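Local coordinates for protein Lip_vut3, C2L (Metagenome, PDB 6NKD) that hydrolyses ester bonds of lipids, as a lipase of the GDSL family recovered from the goat rumen metagenome, at the interface of chains A and B. Residues are numbered along the deposited sequence; one frame, centred on the assembly and turned at random. Chains: chain A/B, Lip_vut3, C2L.

Both contacts belong to one interface between two copies of the lipase, and their centres lie about 13 Å apart. On chain A they draw on neighbouring sequence: contact 2 uses the residues just after strand 41-47, and contact 1 uses helix 53-59 and the loop behind it. Chain B answers with the loop residue B:Phe100 in contact 1, and with B:Glu52 and helix 81-94 in contact 2. Contact 1 is mainly apolar and contact 2 is charged, so together they combine fit with electrostatic pairing. The deposited assembly holds four copies; whether this pairing exists in solution the structure alone does not show.

Contact 1: the interface of chains A and B. Residues chain A 55, 58-59, 62; chain B 100.
B:Phe100 lays its side chain against helix 53-59 of A, meeting A:Ala58 and the selenomethionine A:Met59, in an interface between two GDSL-family lipase subunits. The phenylalanine gives up 83 Å² of its surface here, far more than any residue opposite it.

The apolar contacts come first. The methyl CB of A:Ala58 faces the methylene CB of B:Phe100 at 3.6 Å; a residue this small on the helix surface lets the incoming side chain come near the backbone. The next residue, A:Met59, sets its CG methylene over one face of the ring, near the CD2/CE2 side and 3.9 Å from CD2 of B:Phe100. Its extended chi2 (-177°) carries the selenium onward, away from the ring, and the two side chains cross obliquely. The ring is put there by a first torsion of 57°, which holds CG between the backbone N and the carbonyl carbon of B:Phe100.

Of the carboxylate-bearing residues, A:Glu62 stands beside the ring. From the loop after the helix it bends at chi2 and brings OE1 to the CD2/CE2 edge, 3.7 Å from CE2 of B:Phe100, its carboxylate plane turned 65° from that of the ring. A phenylalanine suits the place because its flat apolar ring can offer a face to a helix methylene and an edge of slightly positive C-H groups to a carboxylate oxygen. A:Glu55 instead lies by the carbonyl of B:Phe100, its CG 3.4 Å from the backbone O of B:Phe100; the extended chain carries its carboxylate onward past that carbonyl.

Replacing B:Phe100 with an alanine would remove the ring and is likely to strip the apolar cover from CG of A:Met59, opening a gap beside the end of helix 53-59.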
ATOM      1  N   GLU A  55     -18.593  -8.363 -12.055  1.00 80.94           N
ATOM      2  CA  GLU A  55     -18.193  -8.915 -10.765  1.00 81.19           C
ATOM      3  C   GLU A  55     -19.040  -8.343  -9.637  1.00 78.95           C
ATOM      4  O   GLU A  55     -19.468  -9.077  -8.740  1.00 80.57           O
ATOM      5  CB  GLU A  55     -16.713  -8.638 -10.515  1.00 80.88           C
ATOM      6  CG  GLU A  55     -15.786  -9.279 -11.530  1.00 84.32           C
ATOM      7  CD  GLU A  55     -14.447  -8.578 -11.611  1.00 82.06           C
ATOM      8  OE1 GLU A  55     -14.395  -7.372 -11.292  1.00 78.16           O
ATOM      9  OE2 GLU A  55     -13.451  -9.226 -11.990  1.00 85.02           O
ATOM     10  N   ALA A  58     -22.066 -10.188  -9.484  1.00 81.92           N
ATOM     11  CA  ALA A  58     -21.859 -11.526  -8.942  1.00 86.35           C
ATOM     12  C   ALA A  58     -21.602 -11.512  -7.442  1.00 85.26           C
ATOM     13  O   ALA A  58     -21.751 -12.552  -6.792  1.00 89.57           O
ATOM     14  CB  ALA A  58     -20.700 -12.213  -9.665  1.00 88.81           C
HETATM   15  N   MSE A  59     -21.221 -10.369  -6.880  1.00 80.71           N
HETATM   16  CA  MSE A  59     -20.995 -10.264  -5.443  1.00 80.45           C
HETATM   17  C   MSE A  59     -22.298 -10.373  -4.668  1.00 83.35           C
HETATM   18  O   MSE A  59     -22.321 -10.872  -3.544  1.00 84.70           O
HETATM   19  CB  MSE A  59     -20.318  -8.940  -5.089  1.00 76.07           C
HETATM   20  CG  MSE A  59     -18.963  -8.718  -5.718  1.00 75.77           C
HETATM   21 SE   MSE A  59     -18.219  -7.032  -5.098  0.55 72.61          SE
HETATM   22  CE  MSE A  59     -19.880  -6.035  -4.877  1.00 70.61           C
ATOM     23  N   GLU A  62     -23.106 -13.407  -2.792  1.00105.66           N
ATOM     24  CA  GLU A  62     -22.304 -13.785  -1.638  1.00106.41           C
ATOM     25  C   GLU A  62     -23.150 -13.674  -0.376  1.00104.72           C
ATOM     26  O   GLU A  62     -23.853 -12.668  -0.194  1.00103.07           O
ATOM     27  CB  GLU A  62     -21.069 -12.890  -1.525  1.00104.05           C
ATOM     28  CG  GLU A  62     -19.829 -13.590  -1.000  1.00107.27           C
ATOM     29  CD  GLU A  62     -19.084 -14.334  -2.087  1.00109.45           C
ATOM     30  OE1 GLU A  62     -19.282 -14.005  -3.276  1.00107.99           O
ATOM     31  OE2 GLU A  62     -18.300 -15.248  -1.757  1.00113.13           O
TER
ATOM     32  N   PHE B 100     -16.681 -15.005  -8.312  1.00110.16           N
ATOM     33  CA  PHE B 100     -16.703 -13.822  -9.180  1.00114.57           C
ATOM     34  C   PHE B 100     -15.333 -13.450  -9.734  1.00118.21           C
ATOM     35  O   PHE B 100     -15.214 -12.328 -10.238  1.00118.40           O
ATOM     36  CB  PHE B 100     -17.308 -12.604  -8.468  1.00113.05           C
ATOM     37  CG  PHE B 100     -16.625 -12.224  -7.177  1.00107.73           C
ATOM     38  CD1 PHE B 100     -15.296 -11.822  -7.153  1.00103.79           C
ATOM     39  CD2 PHE B 100     -17.336 -12.221  -5.990  1.00107.21           C
ATOM     40  CE1 PHE B 100     -14.684 -11.465  -5.971  1.00100.92           C
ATOM     41  CE2 PHE B 100     -16.729 -11.860  -4.805  1.00104.36           C
ATOM     42  CZ  PHE B 100     -15.403 -11.483  -4.794  1.00101.20           C
TER

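Contact 2: the interface of chains A and B. Residues chain A 48-49; chain B 52, 83, 86.
The ammonium NZ of A:Lys48 donates a hydrogen bond of 2.7 Å to the carboxylate OE1 of B:Glu52, a salt bridge that ties the two chains together. It approaches OE1 from the anti side and 28° out of the carboxylate plane, and the two side chains cross at about a right angle. A lysine suits the place because its long chain can span the gap: CG leaves anti to the backbone N (chi1 -176°), and bends at chi2 and chi4 turn the ammonium toward the glutamate.

Two polar residues of helix 81-94 of B stand near the ammonium without bonding to it. The carboxylate OD2 of B:Asp83 lies 4.5 Å from NZ of A:Lys48, too far for a bond, yet its opposite charge may favour the charged lysine. The amide NE2 of B:Gln86 is 3.8 Å from NZ of A:Lys48; both are N-H donors in the modelled orientation, so no bond is expected between them.

The CG methylene of B:Glu52 packs against CB of A:Ser49, 3.9 Å away, beside that residue's backbone carbonyl; the compact serine lets the glutamate come near the main chain.

The patch's centre is about 12 Å from B:Ser11, the nucleophile of chain B's own active site. In the fold, A:Lys48 and A:Ser49, directly after strand 41-47, face B:Glu52 just before helix 53-59 of its own chain and the start of helix 81-94.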
ATOM      1  N   LYS A  48     -12.840  -2.766  -4.673  1.00 67.76           N
ATOM      2  CA  LYS A  48     -11.478  -3.119  -5.047  1.00 71.95           C
ATOM      3  C   LYS A  48     -11.192  -2.514  -6.413  1.00 73.79           C
ATOM      4  O   LYS A  48     -12.081  -2.426  -7.262  1.00 73.88           O
ATOM      5  CB  LYS A  48     -11.280  -4.641  -5.079  1.00 76.05           C
ATOM      6  CG  LYS A  48      -9.852  -5.098  -5.361  1.00 80.65           C
ATOM      7  CD  LYS A  48      -9.045  -5.245  -4.079  1.00 84.26           C
ATOM      8  CE  LYS A  48      -7.601  -5.621  -4.371  1.00 87.34           C
ATOM      9  NZ  LYS A  48      -7.497  -6.787  -5.292  1.00 90.85           N
ATOM     10  N   SER A  49      -9.948  -2.089  -6.613  1.00 75.41           N
ATOM     11  CA  SER A  49      -9.556  -1.535  -7.902  1.00 77.71           C
ATOM     12  C   SER A  49      -9.669  -2.596  -8.992  1.00 80.31           C
ATOM     13  O   SER A  49      -9.307  -3.758  -8.792  1.00 83.94           O
ATOM     14  CB  SER A  49      -8.129  -0.993  -7.834  1.00 79.74           C
ATOM     15  OG  SER A  49      -8.045   0.076  -6.909  1.00 78.17           O
TER
ATOM     16  N   GLU B  52      -3.165  -3.725  -8.349  1.00 79.70           N
ATOM     17  CA  GLU B  52      -4.004  -4.193  -9.439  1.00 81.13           C
ATOM     18  C   GLU B  52      -3.447  -3.752 -10.789  1.00 77.51           C
ATOM     19  O   GLU B  52      -2.686  -2.787 -10.896  1.00 75.98           O
ATOM     20  CB  GLU B  52      -5.434  -3.679  -9.273  1.00 85.73           C
ATOM     21  CG  GLU B  52      -6.249  -4.439  -8.244  1.00 92.40           C
ATOM     22  CD  GLU B  52      -6.544  -5.864  -8.674  1.00 98.09           C
ATOM     23  OE1 GLU B  52      -6.560  -6.758  -7.802  1.00101.43           O
ATOM     24  OE2 GLU B  52      -6.758  -6.091  -9.885  1.00 99.40           O
ATOM     25  N   ASP B  83      -4.660 -11.887  -7.389  1.00 76.84           N
ATOM     26  CA  ASP B  83      -6.075 -11.980  -7.738  1.00 76.78           C
ATOM     27  C   ASP B  83      -6.558 -13.427  -7.729  1.00 76.68           C
ATOM     28  O   ASP B  83      -7.672 -13.710  -7.273  1.00 76.29           O
ATOM     29  CB  ASP B  83      -6.324 -11.338  -9.100  1.00 77.31           C
ATOM     30  CG  ASP B  83      -6.314  -9.824  -9.040  1.00 78.13           C
ATOM     31  OD1 ASP B  83      -5.215  -9.234  -8.990  1.00 78.79           O
ATOM     32  OD2 ASP B  83      -7.411  -9.226  -9.033  1.00 80.25           O
ATOM     33  N   GLN B  86      -6.674 -14.676  -3.850  1.00 78.61           N
ATOM     34  CA  GLN B  86      -7.897 -14.318  -3.141  1.00 80.66           C
ATOM     35  C   GLN B  86      -9.104 -15.063  -3.694  1.00 81.53           C
ATOM     36  O   GLN B  86     -10.067 -15.308  -2.961  1.00 83.50           O
ATOM     37  CB  GLN B  86      -8.127 -12.807  -3.210  1.00 82.49           C
ATOM     38  CG  GLN B  86      -6.977 -11.975  -2.659  1.00 82.75           C
ATOM     39  CD  GLN B  86      -7.333 -10.506  -2.520  1.00 85.64           C
ATOM     40  OE1 GLN B  86      -8.379 -10.158  -1.972  1.00 89.41           O
ATOM     41  NE2 GLN B  86      -6.462  -9.636  -3.019  1.00 84.76           N
TER